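SusD homolog (Bacteroides thetaiotaomicron, PDB 3SGH) probably binds glycans at the cell surface as part of a SusCD-type outer-membrane system for taking up polysaccharide nutrients. Local coordinates at residues M104-R109 with L151-T156; R109-Q114 with K192-I197; L255-N260 with G372-N377; Y387-S392 with R436-T441. All coordinates share one frame; numbering follows the deposited sequence.

Interaction 1: residues M104-R109 with L151-T156; sequences MAQLTR and LDNAIT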
loop_
_atom_site.group_PDB
_atom_site.type_symbol
_atom_site.label_atom_id
_atom_site.label_comp_id
_atom_site.label_asym_id
_atom_site.label_seq_id
_atom_site.Cartn_x
_atom_site.Cartn_y
_atom_site.Cartn_z
HETATM N N MSE A 104 5.098 7.810 19.304
HETATM C CA MSE A 104 5.689 7.318 18.055
HETATM C C MSE A 104 5.719 5.800 17.980
HETATM O O MSE A 104 5.594 5.235 16.899
HETATM C CB MSE A 104 7.085 7.908 17.824
HETATM C CG MSE A 104 7.046 9.397 17.567
HETATM SE SE MSE A 104 6.142 9.875 15.981
HETATM C CE MSE A 104 6.840 8.443 14.826
ATOM N N ALA A 105 5.896 5.129 19.127
ATOM C CA ALA A 105 5.885 3.658 19.154
ATOM C C ALA A 105 4.477 3.138 18.848
ATOM O O ALA A 105 4.309 2.205 18.085
ATOM C CB ALA A 105 6.405 3.138 20.503
ATOM N N GLN A 106 3.466 3.819 19.364
ATOM C CA GLN A 106 2.075 3.480 19.082
ATOM C C GLN A 106 1.727 3.681 17.614
ATOM O O GLN A 106 1.116 2.812 16.982
ATOM C CB GLN A 106 1.164 4.380 19.914
ATOM C CG GLN A 106 1.049 3.966 21.338
ATOM C CD GLN A 106 -0.101 4.673 22.032
ATOM O OE1 GLN A 106 -0.169 5.900 22.037
ATOM N NE2 GLN A 106 -1.015 3.897 22.581
ATOM N N LEU A 107 2.092 4.838 17.099
ATOM C CA LEU A 107 1.850 5.149 15.669
ATOM C C LEU A 107 2.526 4.126 14.730
ATOM O O LEU A 107 1.954 3.667 13.756
ATOM C CB LEU A 107 2.301 6.548 15.361
ATOM C CG LEU A 107 2.215 6.998 13.893
ATOM C CD1 LEU A 107 0.763 6.991 13.384
ATOM C CD2 LEU A 107 2.854 8.432 13.793
ATOM N N THR A 108 3.750 3.784 15.042
ATOM C CA THR A 108 4.535 2.884 14.233
ATOM C C THR A 108 3.990 1.447 14.284
ATOM O O THR A 108 3.910 0.785 13.227
ATOM C CB THR A 108 6.039 2.977 14.584
ATOM O OG1 THR A 108 6.478 4.349 14.518
ATOM C CG2 THR A 108 6.869 2.153 13.591
ATOM N N ARG A 109 3.599 0.996 15.471
ATOM C CA ARG A 109 2.892 -0.278 15.636
ATOM C C ARG A 109 1.606 -0.308 14.853
ATOM O O ARG A 109 1.368 -1.234 14.125
ATOM C CB ARG A 109 2.575 -0.507 17.101
ATOM C CG ARG A 109 1.956 -1.857 17.439
ATOM C CD ARG A 109 1.657 -1.911 18.873
ATOM N NE ARG A 109 1.027 -3.173 19.255
ATOM C CZ ARG A 109 0.203 -3.337 20.276
ATOM N NH1 ARG A 109 -0.233 -2.295 20.999
ATOM N NH2 ARG A 109 -0.246 -4.559 20.515
ATOM N N LEU A 151 -4.187 4.924 17.955
ATOM C CA LEU A 151 -3.782 6.006 17.065
ATOM C C LEU A 151 -4.323 7.316 17.647
ATOM O O LEU A 151 -3.629 8.321 17.650
ATOM C CB LEU A 151 -4.303 5.736 15.647
ATOM C CG LEU A 151 -3.931 6.803 14.607
ATOM C CD1 LEU A 151 -2.449 7.034 14.521
ATOM C CD2 LEU A 151 -4.510 6.387 13.219
ATOM N N ASP A 152 -5.547 7.316 18.193
ATOM C CA ASP A 152 -6.071 8.550 18.801
ATOM C C ASP A 152 -5.242 9.023 19.990
ATOM O O ASP A 152 -5.065 10.236 20.232
ATOM C CB ASP A 152 -7.540 8.355 19.224
ATOM C CG ASP A 152 -8.514 8.435 18.045
ATOM O OD1 ASP A 152 -8.150 9.037 17.000
ATOM O OD2 ASP A 152 -9.673 7.911 18.163
ATOM N N ASN A 153 -4.752 8.062 20.760
ATOM C CA ASN A 153 -3.898 8.356 21.900
ATOM C C ASN A 153 -2.600 9.002 21.418
ATOM O O ASN A 153 -2.177 9.985 21.978
ATOM C CB ASN A 153 -3.559 7.087 22.653
ATOM C CG ASN A 153 -2.852 7.377 23.982
ATOM O OD1 ASN A 153 -3.503 7.884 24.915
ATOM N ND2 ASN A 153 -1.521 7.094 24.068
ATOM N N ALA A 154 -1.999 8.454 20.357
ATOM C CA ALA A 154 -0.786 9.023 19.769
ATOM C C ALA A 154 -1.023 10.441 19.256
ATOM O O ALA A 154 -0.198 11.353 19.514
ATOM C CB ALA A 154 -0.283 8.136 18.676
ATOM N N ILE A 155 -2.158 10.639 18.587
ATOM C CA ILE A 155 -2.563 11.944 18.079
ATOM C C ILE A 155 -2.678 12.970 19.203
ATOM O O ILE A 155 -2.206 14.098 19.042
ATOM C CB ILE A 155 -3.882 11.874 17.218
ATOM C CG1 ILE A 155 -3.575 11.169 15.892
ATOM C CG2 ILE A 155 -4.474 13.252 17.028
ATOM C CD1 ILE A 155 -4.814 10.719 15.071
ATOM N N THR A 156 -3.229 12.578 20.349
ATOM C CA THR A 156 -3.400 13.554 21.435
ATOM C C THR A 156 -2.048 14.015 21.936
ATOM O O THR A 156 -1.829 15.204 22.185
ATOM C CB THR A 156 -4.171 12.957 22.588
ATOM O OG1 THR A 156 -5.471 12.576 22.117
ATOM C CG2 THR A 156 -4.325 13.984 23.731
#
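N153 ND2 donates to Q106 OE1 at 2.7 Å, the one hydrogen bond between 104-109 and 151-156. The bond is nearly straight, with an N-H...O angle of 175°. OE1 lies in the plane of the N153 amide, whereas ND2 stands a little off the plane of the Q106 carbonyl. The two side chains cross at about a right angle, and their amides are turned 81° apart. Q106 reaches over on an extended chain. Its OE1 also lies 4.0 Å from A154 CB, so the amide rests against the neighbouring helix. An alanine in place of Q106 would probably leave N153 ND2 without this acceptor and open a gap beside the A154 methyl. The axes of 104-109 and 151-156 approach to 8.5 Å and run roughly antiparallel. The segments lie on helices 100-120 and 140-162, which are successive in the chain. Such a pairing fits the alpha-alpha superhelix of SusD-like proteins, whose family belongs to the TPR clan. Beside the amides the contact is apolar. L107 CD1 meets L151 CD1 at 3.4 Å, tighter than usual for two methyl groups. In L151 the CB points away from the other helix, but CD1 turns back to it. L107 CB lies 4.5 Å from A154 CB, a looser contact. W184 of helix 181-198 packs on L107, and F88 of helix 87-95 touches Q106.

Interaction 2: residues R109-Q114 with K192-I197; sequences RVYGMQ and KLRMAI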
loop_
_atom_site.group_PDB
_atom_site.type_symbol
_atom_site.label_atom_id
_atom_site.label_comp_id
_atom_site.label_asym_id
_atom_site.label_seq_id
_atom_site.Cartn_x
_atom_site.Cartn_y
_atom_site.Cartn_z
ATOM N N ARG A 109 3.599 0.996 15.471
ATOM C CA ARG A 109 2.892 -0.278 15.636
ATOM C C ARG A 109 1.606 -0.308 14.853
ATOM O O ARG A 109 1.368 -1.234 14.125
ATOM C CB ARG A 109 2.575 -0.507 17.101
ATOM C CG ARG A 109 1.956 -1.857 17.439
ATOM C CD ARG A 109 1.657 -1.911 18.873
ATOM N NE ARG A 109 1.027 -3.173 19.255
ATOM C CZ ARG A 109 0.203 -3.337 20.276
ATOM N NH1 ARG A 109 -0.233 -2.295 20.999
ATOM N NH2 ARG A 109 -0.246 -4.559 20.515
ATOM N N VAL A 110 0.778 0.738 14.992
ATOM C CA VAL A 110 -0.444 0.801 14.218
ATOM C C VAL A 110 -0.101 0.739 12.715
ATOM O O VAL A 110 -0.779 0.034 11.984
ATOM C CB VAL A 110 -1.316 2.033 14.541
ATOM C CG1 VAL A 110 -2.431 2.223 13.432
ATOM C CG2 VAL A 110 -1.932 1.972 15.996
ATOM N N TYR A 111 0.917 1.456 12.235
ATOM C CA TYR A 111 1.249 1.482 10.779
ATOM C C TYR A 111 1.534 0.057 10.278
ATOM O O TYR A 111 1.010 -0.404 9.237
ATOM C CB TYR A 111 2.450 2.401 10.433
ATOM C CG TYR A 111 2.462 2.665 8.945
ATOM C CD1 TYR A 111 3.139 1.809 8.041
ATOM C CD2 TYR A 111 1.732 3.722 8.424
ATOM C CE1 TYR A 111 3.074 2.055 6.660
ATOM C CE2 TYR A 111 1.682 3.967 7.069
ATOM C CZ TYR A 111 2.355 3.138 6.199
ATOM O OH TYR A 111 2.244 3.386 4.846
ATOM N N GLY A 112 2.310 -0.660 11.058
ATOM C CA GLY A 112 2.739 -1.978 10.685
ATOM C C GLY A 112 1.605 -2.967 10.744
ATOM O O GLY A 112 1.477 -3.838 9.883
HETATM N N MSE A 113 0.804 -2.860 11.799
HETATM C CA MSE A 113 -0.245 -3.824 12.023
HETATM C C MSE A 113 -1.480 -3.561 11.157
HETATM O O MSE A 113 -2.227 -4.502 10.857
HETATM C CB MSE A 113 -0.605 -3.899 13.496
HETATM C CG MSE A 113 0.593 -4.472 14.326
HETATM SE SE MSE A 113 1.092 -6.272 13.775
HETATM C CE MSE A 113 2.930 -5.976 13.327
ATOM N N GLN A 114 -1.722 -2.320 10.746
ATOM C CA GLN A 114 -2.826 -2.076 9.808
ATOM C C GLN A 114 -2.506 -2.703 8.455
ATOM O O GLN A 114 -3.384 -3.229 7.802
ATOM C CB GLN A 114 -3.185 -0.596 9.687
ATOM C CG GLN A 114 -2.152 0.365 9.141
ATOM C CD GLN A 114 -1.989 0.334 7.618
ATOM O OE1 GLN A 114 -2.955 0.149 6.903
ATOM N NE2 GLN A 114 -0.748 0.511 7.140
ATOM N N LYS A 192 -5.128 7.839 9.830
ATOM C CA LYS A 192 -6.462 7.669 10.408
ATOM C C LYS A 192 -7.503 7.730 9.292
ATOM O O LYS A 192 -8.387 6.898 9.216
ATOM C CB LYS A 192 -6.746 8.703 11.479
ATOM C CG LYS A 192 -8.114 8.556 12.157
ATOM C CD LYS A 192 -8.172 9.529 13.366
ATOM C CE LYS A 192 -9.519 9.511 14.044
ATOM N NZ LYS A 192 -9.573 10.336 15.288
ATOM N N LEU A 193 -7.361 8.686 8.382
ATOM C CA LEU A 193 -8.300 8.797 7.250
ATOM C C LEU A 193 -8.197 7.615 6.266
ATOM O O LEU A 193 -9.246 7.093 5.815
ATOM C CB LEU A 193 -8.108 10.123 6.528
ATOM C CG LEU A 193 -9.023 10.428 5.365
ATOM C CD1 LEU A 193 -10.481 10.385 5.835
ATOM C CD2 LEU A 193 -8.677 11.815 4.787
ATOM N N ARG A 194 -6.978 7.170 5.975
ATOM C CA ARG A 194 -6.766 5.944 5.136
ATOM C C ARG A 194 -7.494 4.742 5.720
ATOM O O ARG A 194 -8.249 4.015 5.022
ATOM C CB ARG A 194 -5.297 5.599 5.021
ATOM C CG ARG A 194 -5.052 4.315 4.226
ATOM C CD ARG A 194 -3.606 3.826 4.397
ATOM N NE ARG A 194 -2.644 4.652 3.688
ATOM C CZ ARG A 194 -1.315 4.426 3.702
ATOM N NH1 ARG A 194 -0.802 3.421 4.419
ATOM N NH2 ARG A 194 -0.503 5.214 3.053
HETATM N N MSE A 195 -7.300 4.539 7.028
HETATM C CA MSE A 195 -7.942 3.441 7.744
HETATM C C MSE A 195 -9.470 3.531 7.718
HETATM O O MSE A 195 -10.175 2.511 7.466
HETATM C CB MSE A 195 -7.374 3.355 9.184
HETATM C CG MSE A 195 -5.897 3.075 9.151
HETATM SE SE MSE A 195 -5.150 3.152 10.959
HETATM C CE MSE A 195 -6.393 1.984 11.818
ATOM N N ALA A 196 -9.985 4.741 7.946
ATOM C CA ALA A 196 -11.415 5.008 7.958
ATOM C C ALA A 196 -12.030 4.659 6.595
ATOM O O ALA A 196 -13.037 3.968 6.516
ATOM C CB ALA A 196 -11.701 6.484 8.301
ATOM N N ILE A 197 -11.414 5.132 5.516
ATOM C CA ILE A 197 -11.883 4.809 4.153
ATOM C C ILE A 197 -11.827 3.290 3.933
ATOM O O ILE A 197 -12.758 2.699 3.397
ATOM C CB ILE A 197 -11.063 5.579 3.065
ATOM C CG1 ILE A 197 -11.521 7.070 3.061
ATOM C CG2 ILE A 197 -11.203 4.887 1.647
ATOM C CD1 ILE A 197 -12.938 7.307 2.412
#
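Y111 and R194 form the close part of this contact. R194 NH1 donates to Y111 OH at 3.1 Å, with an N-H...O angle of 163°. The hydroxyl oxygen lies at the edge of the guanidinium, near its plane. The ring and the guanidinium are tilted 62° against each other. Y111 reaches out with CG anti to its backbone N (chi1 -164°). R194 NE pairs with E321 in a salt bridge, so the guanidinium is held by a carboxylate as well as by the phenol. A phenylalanine in place of Y111 would probably leave R194 NH1 without this acceptor, and that end of the guanidinium less firmly fixed.

Q114 backs the tyrosine from its own helix. Its NE2 donates to Y111 O at 2.9 Å, on a lone pair of that carbonyl. The same NE2 sits 4.0 Å above the centre of the Y111 ring. NE2 also lies 4.0 Å from R194 NH1.

The other side is apolar. M195 SE touches V110 CG1 at 3.8 Å, an ordinary van der Waals contact. Its approach to Q114 CB is looser, at 4.4 Å. The axes of 109-114 and 192-197 come no closer than 11.9 Å and run roughly parallel, so long side chains do the bridging. All five touching residues are buried, and neither side is a solvent side. The pair, with helix 140-162 packed beside it, fits the alpha-alpha superhelix of the family. Helix 140-162 adds W144 and F148 against M195. Helices 204-217 and 319-331 pack on L193 of helix 181-198.

Interaction 3: residues L255-N260 with G372-N377; sequences LVSYMN and GNYVDN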
loop_
_atom_site.group_PDB
_atom_site.type_symbol
_atom_site.label_atom_id
_atom_site.label_comp_id
_atom_site.label_asym_id
_atom_site.label_seq_id
_atom_site.Cartn_x
_atom_site.Cartn_y
_atom_site.Cartn_z
ATOM N N LEU A 255 -0.168 -0.640 -14.537
ATOM C CA LEU A 255 0.030 0.790 -14.354
ATOM C C LEU A 255 0.619 1.449 -15.616
ATOM O O LEU A 255 0.166 2.529 -16.021
ATOM C CB LEU A 255 0.941 1.078 -13.162
ATOM C CG LEU A 255 1.139 2.563 -12.839
ATOM C CD1 LEU A 255 -0.189 3.245 -12.504
ATOM C CD2 LEU A 255 2.209 2.730 -11.706
ATOM N N VAL A 256 1.604 0.821 -16.243
ATOM C CA VAL A 256 2.251 1.403 -17.435
ATOM C C VAL A 256 1.214 1.584 -18.557
ATOM O O VAL A 256 1.159 2.612 -19.220
ATOM C CB VAL A 256 3.459 0.548 -17.929
ATOM C CG1 VAL A 256 4.035 1.133 -19.216
ATOM C CG2 VAL A 256 4.550 0.445 -16.789
ATOM N N SER A 257 0.388 0.568 -18.795
ATOM C CA SER A 257 -0.681 0.651 -19.820
ATOM C C SER A 257 -1.738 1.724 -19.531
ATOM O O SER A 257 -2.185 2.458 -20.446
ATOM C CB SER A 257 -1.373 -0.715 -19.983
ATOM O OG SER A 257 -0.445 -1.623 -20.540
ATOM N N TYR A 258 -2.168 1.858 -18.285
ATOM C CA TYR A 258 -3.079 2.956 -17.984
ATOM C C TYR A 258 -2.411 4.304 -18.350
ATOM O O TYR A 258 -2.995 5.169 -19.018
ATOM C CB TYR A 258 -3.430 2.996 -16.510
ATOM C CG TYR A 258 -4.672 2.187 -16.065
ATOM C CD1 TYR A 258 -4.650 0.815 -15.919
ATOM C CD2 TYR A 258 -5.842 2.855 -15.762
ATOM C CE1 TYR A 258 -5.787 0.121 -15.447
ATOM C CE2 TYR A 258 -6.937 2.191 -15.300
ATOM C CZ TYR A 258 -6.917 0.830 -15.161
ATOM O OH TYR A 258 -8.029 0.212 -14.648
HETATM N N MSE A 259 -1.174 4.480 -17.904
HETATM C CA MSE A 259 -0.429 5.716 -18.146
HETATM C C MSE A 259 -0.036 5.967 -19.615
HETATM O O MSE A 259 -0.035 7.119 -20.062
HETATM C CB MSE A 259 0.775 5.738 -17.216
HETATM C CG MSE A 259 0.353 5.850 -15.744
HETATM SE SE MSE A 259 1.853 5.842 -14.537
HETATM C CE MSE A 259 2.450 7.687 -14.843
ATOM N N ASN A 260 0.213 4.915 -20.388
ATOM C CA ASN A 260 0.451 5.055 -21.834
ATOM C C ASN A 260 -0.831 5.573 -22.537
ATOM O O ASN A 260 -0.772 6.475 -23.376
ATOM C CB ASN A 260 0.901 3.740 -22.466
ATOM C CG ASN A 260 2.392 3.461 -22.293
ATOM O OD1 ASN A 260 3.192 4.372 -22.100
ATOM N ND2 ASN A 260 2.773 2.190 -22.439
ATOM N N GLY A 372 -4.878 2.447 -21.606
ATOM C CA GLY A 372 -4.333 1.698 -22.731
ATOM C C GLY A 372 -4.431 0.199 -22.570
ATOM O O GLY A 372 -4.429 -0.342 -21.444
ATOM N N ASN A 373 -4.519 -0.480 -23.699
ATOM C CA ASN A 373 -4.424 -1.932 -23.686
ATOM C C ASN A 373 -2.959 -2.290 -23.590
ATOM O O ASN A 373 -2.101 -1.448 -23.858
ATOM C CB ASN A 373 -5.038 -2.505 -24.961
ATOM C CG ASN A 373 -6.490 -2.194 -25.064
ATOM O OD1 ASN A 373 -7.184 -2.190 -24.070
ATOM N ND2 ASN A 373 -6.961 -1.929 -26.275
ATOM N N TYR A 374 -2.675 -3.535 -23.235
ATOM C CA TYR A 374 -1.313 -3.971 -23.079
ATOM C C TYR A 374 -0.955 -4.936 -24.186
ATOM O O TYR A 374 -1.717 -5.858 -24.443
ATOM C CB TYR A 374 -1.179 -4.715 -21.755
ATOM C CG TYR A 374 0.185 -5.323 -21.584
ATOM C CD1 TYR A 374 1.304 -4.522 -21.401
ATOM C CD2 TYR A 374 0.353 -6.697 -21.572
ATOM C CE1 TYR A 374 2.558 -5.080 -21.262
ATOM C CE2 TYR A 374 1.612 -7.267 -21.412
ATOM C CZ TYR A 374 2.710 -6.443 -21.252
ATOM O OH TYR A 374 3.957 -6.990 -21.105
ATOM N N VAL A 375 0.198 -4.723 -24.810
ATOM C CA VAL A 375 0.765 -5.691 -25.753
ATOM C C VAL A 375 2.165 -6.021 -25.286
ATOM O O VAL A 375 2.903 -5.149 -24.784
ATOM C CB VAL A 375 0.776 -5.194 -27.212
ATOM C CG1 VAL A 375 -0.671 -5.149 -27.788
ATOM C CG2 VAL A 375 1.449 -3.846 -27.325
ATOM N N ASP A 376 2.527 -7.289 -25.439
ATOM C CA ASP A 376 3.857 -7.754 -25.150
ATOM C C ASP A 376 4.495 -8.287 -26.419
ATOM O O ASP A 376 4.379 -9.480 -26.744
ATOM C CB ASP A 376 3.839 -8.793 -24.064
ATOM C CG ASP A 376 5.259 -9.186 -23.610
ATOM O OD1 ASP A 376 6.267 -8.712 -24.241
ATOM O OD2 ASP A 376 5.379 -9.985 -22.636
ATOM N N ASN A 377 5.128 -7.372 -27.156
ATOM C CA ASN A 377 5.752 -7.661 -28.431
ATOM C C ASN A 377 7.271 -7.621 -28.358
ATOM O O ASN A 377 7.931 -7.862 -29.362
ATOM C CB ASN A 377 5.320 -6.601 -29.464
ATOM C CG ASN A 377 3.888 -6.739 -29.840
ATOM O OD1 ASN A 377 3.328 -7.867 -29.869
ATOM N ND2 ASN A 377 3.239 -5.603 -30.052
#
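S257 meets Y374 at the edge of the tyrosine ring. S257 OG lies near the ring plane, 3.4 Å from Y374 CB and 3.5 Å from Y374 CD1. This is a packing contact. The hydroxyl has its hydrogen bond within its own helix, to A253 O. That fits its torsion, which sets OG beside the backbone N (chi1 -67°). The ring of Y374 extends past the serine, and its OH bonds to G284 O. D376 N stands over one face of the same ring, toward the rim.

A backbone bond joins the segments beside the serine. G372 N donates to S257 O at 2.9 Å, and the donor sits well above the carbonyl plane, 48° out of it. S257 CB also packs on G372 O at 3.4 Å. This approach depends on G372 having no side chain, since a CB built there would stand about 2.6 Å from S257 O.

The CB of N373 points away from the helix, and OD1 accepts from N389 N. The contact joins the side of helix 253-261 to the long loop between helices 360-364 and 403-417. Helix 403-417 packs against helix 253-261 as well, where W415 meets the Y258 ring edge-to-face.

Interaction 4: residues Y387-S392 with R436-T441; sequences YTNQSS and RIFPAT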
loop_
_atom_site.group_PDB
_atom_site.type_symbol
_atom_site.label_atom_id
_atom_site.label_comp_id
_atom_site.label_asym_id
_atom_site.label_seq_id
_atom_site.Cartn_x
_atom_site.Cartn_y
_atom_site.Cartn_z
ATOM N N TYR A 387 -3.415 -7.879 -23.057
ATOM C CA TYR A 387 -4.575 -7.678 -22.206
ATOM C C TYR A 387 -5.381 -6.446 -22.609
ATOM O O TYR A 387 -4.828 -5.372 -22.823
ATOM C CB TYR A 387 -4.161 -7.654 -20.721
ATOM C CG TYR A 387 -5.320 -7.831 -19.742
ATOM C CD1 TYR A 387 -5.829 -9.087 -19.423
ATOM C CD2 TYR A 387 -5.902 -6.724 -19.141
ATOM C CE1 TYR A 387 -6.910 -9.220 -18.544
ATOM C CE2 TYR A 387 -6.952 -6.856 -18.261
ATOM C CZ TYR A 387 -7.451 -8.090 -17.971
ATOM O OH TYR A 387 -8.499 -8.154 -17.099
ATOM N N THR A 388 -6.689 -6.630 -22.729
ATOM C CA THR A 388 -7.620 -5.533 -22.999
ATOM C C THR A 388 -8.002 -4.847 -21.692
ATOM O O THR A 388 -8.542 -5.473 -20.765
ATOM C CB THR A 388 -8.886 -6.030 -23.735
ATOM O OG1 THR A 388 -8.539 -6.766 -24.930
ATOM C CG2 THR A 388 -9.780 -4.836 -24.061
ATOM N N ASN A 389 -7.688 -3.566 -21.592
ATOM C CA ASN A 389 -7.988 -2.811 -20.371
ATOM C C ASN A 389 -9.489 -2.753 -20.161
ATOM O O ASN A 389 -10.248 -2.427 -21.093
ATOM C CB ASN A 389 -7.383 -1.409 -20.465
ATOM C CG ASN A 389 -7.164 -0.789 -19.149
ATOM O OD1 ASN A 389 -8.065 -0.763 -18.305
ATOM N ND2 ASN A 389 -5.956 -0.243 -18.941
ATOM N N GLN A 390 -9.939 -3.074 -18.950
ATOM C CA GLN A 390 -11.349 -3.106 -18.733
ATOM C C GLN A 390 -11.855 -1.752 -18.280
ATOM O O GLN A 390 -13.062 -1.583 -18.206
ATOM C CB GLN A 390 -11.742 -4.226 -17.778
ATOM C CG GLN A 390 -11.415 -5.600 -18.367
ATOM C CD GLN A 390 -12.032 -6.762 -17.577
ATOM O OE1 GLN A 390 -12.694 -6.565 -16.546
ATOM N NE2 GLN A 390 -11.814 -7.982 -18.071
ATOM N N SER A 391 -10.952 -0.787 -18.068
ATOM C CA SER A 391 -11.364 0.584 -17.770
ATOM C C SER A 391 -11.450 1.495 -18.990
ATOM O O SER A 391 -10.599 1.441 -19.893
ATOM C CB SER A 391 -10.392 1.199 -16.762
ATOM O OG SER A 391 -10.830 2.459 -16.306
ATOM N N SER A 392 -12.456 2.368 -19.004
ATOM C CA SER A 392 -12.583 3.371 -20.044
ATOM C C SER A 392 -12.584 4.764 -19.447
ATOM O O SER A 392 -12.946 5.748 -20.145
ATOM C CB SER A 392 -13.876 3.122 -20.810
ATOM O OG SER A 392 -14.984 2.945 -19.928
ATOM N N ARG A 436 -9.065 -1.129 -11.786
ATOM C CA ARG A 436 -9.240 -2.434 -12.401
ATOM C C ARG A 436 -7.894 -3.082 -12.727
ATOM O O ARG A 436 -7.441 -3.138 -13.879
ATOM C CB ARG A 436 -10.125 -2.348 -13.627
ATOM C CG ARG A 436 -11.433 -1.587 -13.404
ATOM C CD ARG A 436 -12.279 -1.656 -14.630
ATOM N NE ARG A 436 -13.393 -0.700 -14.581
ATOM C CZ ARG A 436 -14.686 -1.010 -14.700
ATOM N NH1 ARG A 436 -15.082 -2.264 -14.864
ATOM N NH2 ARG A 436 -15.594 -0.050 -14.659
ATOM N N ILE A 437 -7.285 -3.618 -11.676
ATOM C CA ILE A 437 -5.947 -4.225 -11.741
ATOM C C ILE A 437 -5.959 -5.481 -12.595
ATOM O O ILE A 437 -6.838 -6.362 -12.440
ATOM C CB ILE A 437 -5.432 -4.600 -10.329
ATOM C CG1 ILE A 437 -5.349 -3.364 -9.440
ATOM C CG2 ILE A 437 -4.095 -5.297 -10.406
ATOM C CD1 ILE A 437 -4.611 -2.193 -10.131
ATOM N N PHE A 438 -5.015 -5.571 -13.517
ATOM C CA PHE A 438 -4.929 -6.745 -14.376
ATOM C C PHE A 438 -4.672 -8.019 -13.557
ATOM O O PHE A 438 -3.663 -8.108 -12.850
ATOM C CB PHE A 438 -3.780 -6.622 -15.360
ATOM C CG PHE A 438 -3.867 -5.487 -16.345
ATOM C CD1 PHE A 438 -4.941 -4.627 -16.420
ATOM C CD2 PHE A 438 -2.850 -5.370 -17.299
ATOM C CE1 PHE A 438 -4.943 -3.589 -17.385
ATOM C CE2 PHE A 438 -2.860 -4.393 -18.243
ATOM C CZ PHE A 438 -3.894 -3.504 -18.310
ATOM N N PRO A 439 -5.538 -9.027 -13.710
ATOM C CA PRO A 439 -5.313 -10.295 -12.988
ATOM C C PRO A 439 -4.241 -11.114 -13.684
ATOM O O PRO A 439 -3.833 -10.787 -14.800
ATOM C CB PRO A 439 -6.646 -11.006 -13.139
ATOM C CG PRO A 439 -7.130 -10.570 -14.492
ATOM C CD PRO A 439 -6.746 -9.091 -14.559
ATOM N N ALA A 440 -3.811 -12.191 -13.043
ATOM C CA ALA A 440 -2.980 -13.197 -13.649
ATOM C C ALA A 440 -3.663 -13.738 -14.914
ATOM O O ALA A 440 -4.908 -13.736 -15.014
ATOM C CB ALA A 440 -2.739 -14.330 -12.635
ATOM N N THR A 441 -2.859 -14.258 -15.841
ATOM C CA THR A 441 -3.390 -14.994 -16.978
ATOM C C THR A 441 -4.181 -16.239 -16.523
ATOM O O THR A 441 -5.118 -16.682 -17.204
ATOM C CB THR A 441 -2.298 -15.397 -17.998
ATOM O OG1 THR A 441 -1.286 -16.187 -17.331
ATOM C CG2 THR A 441 -1.706 -14.140 -18.672
HETATM O O HOH W 1 -8.296 -3.396 -16.506
HETATM O O HOH W 2 -13.653 -4.784 -14.776
#
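Q390 and R436 are joined by two waters, while no hydrogen bond passes directly between 387-392 and 436-441. Water 1 accepts from Q390 N at 3.0 Å and donates to R436 O at 2.8 Å. Water 2 donates to Q390 OE1 at 2.7 Å and accepts from R436 NH1 at 2.9 Å. Q390 O also lies over one face of the R436 guanidinium. R436 NE forms a salt bridge with E408, which accepts from S391 OG too.

The other half is aromatic. The Y387 and F438 side chains slide past each other in opposite directions, with their rings oblique at 42°. Y387 CD2 stands 3.5 Å above the centre of the F438 ring. The phenol end passes on to P439, with Y387 OH 3.2 Å from P439 CD. N389 stands at the edge of F438, its amide turned 81° from the ring. Its OD1 accepts from S391 N at 2.9 Å, an Asx turn that shapes the loop, and its ND2 bonds to G372 O.

The contact brings together two loops, one leading to helix 403-417 and one following helix 424-432. Helix 253-261 lies against both, through Y258 on N389 and S391 and through C254 on F438.

How the interactions relate
From the N terminus, helix 100-120 supplies the first segments of interactions 1 and 2, which share R109. Interaction 1 closes over 41 intervening residues to helix 140-162, and interaction 2 over 77 to helix 181-198. Their segments alternate, so the two contacts cross. They also touch, through a salt bridge from D152 to K192, and tie three helices together. Interactions 3 and 4 follow in series on the opposite side of the chain's centre. Interaction 3 spans 111 residues, from helix 253-261 to a loop. Interaction 4 then joins that loop to the one after helix 424-432. They touch where Y374 N probably bonds to Y387 O. The centres of interactions 1 and 3 are about 40 Å apart.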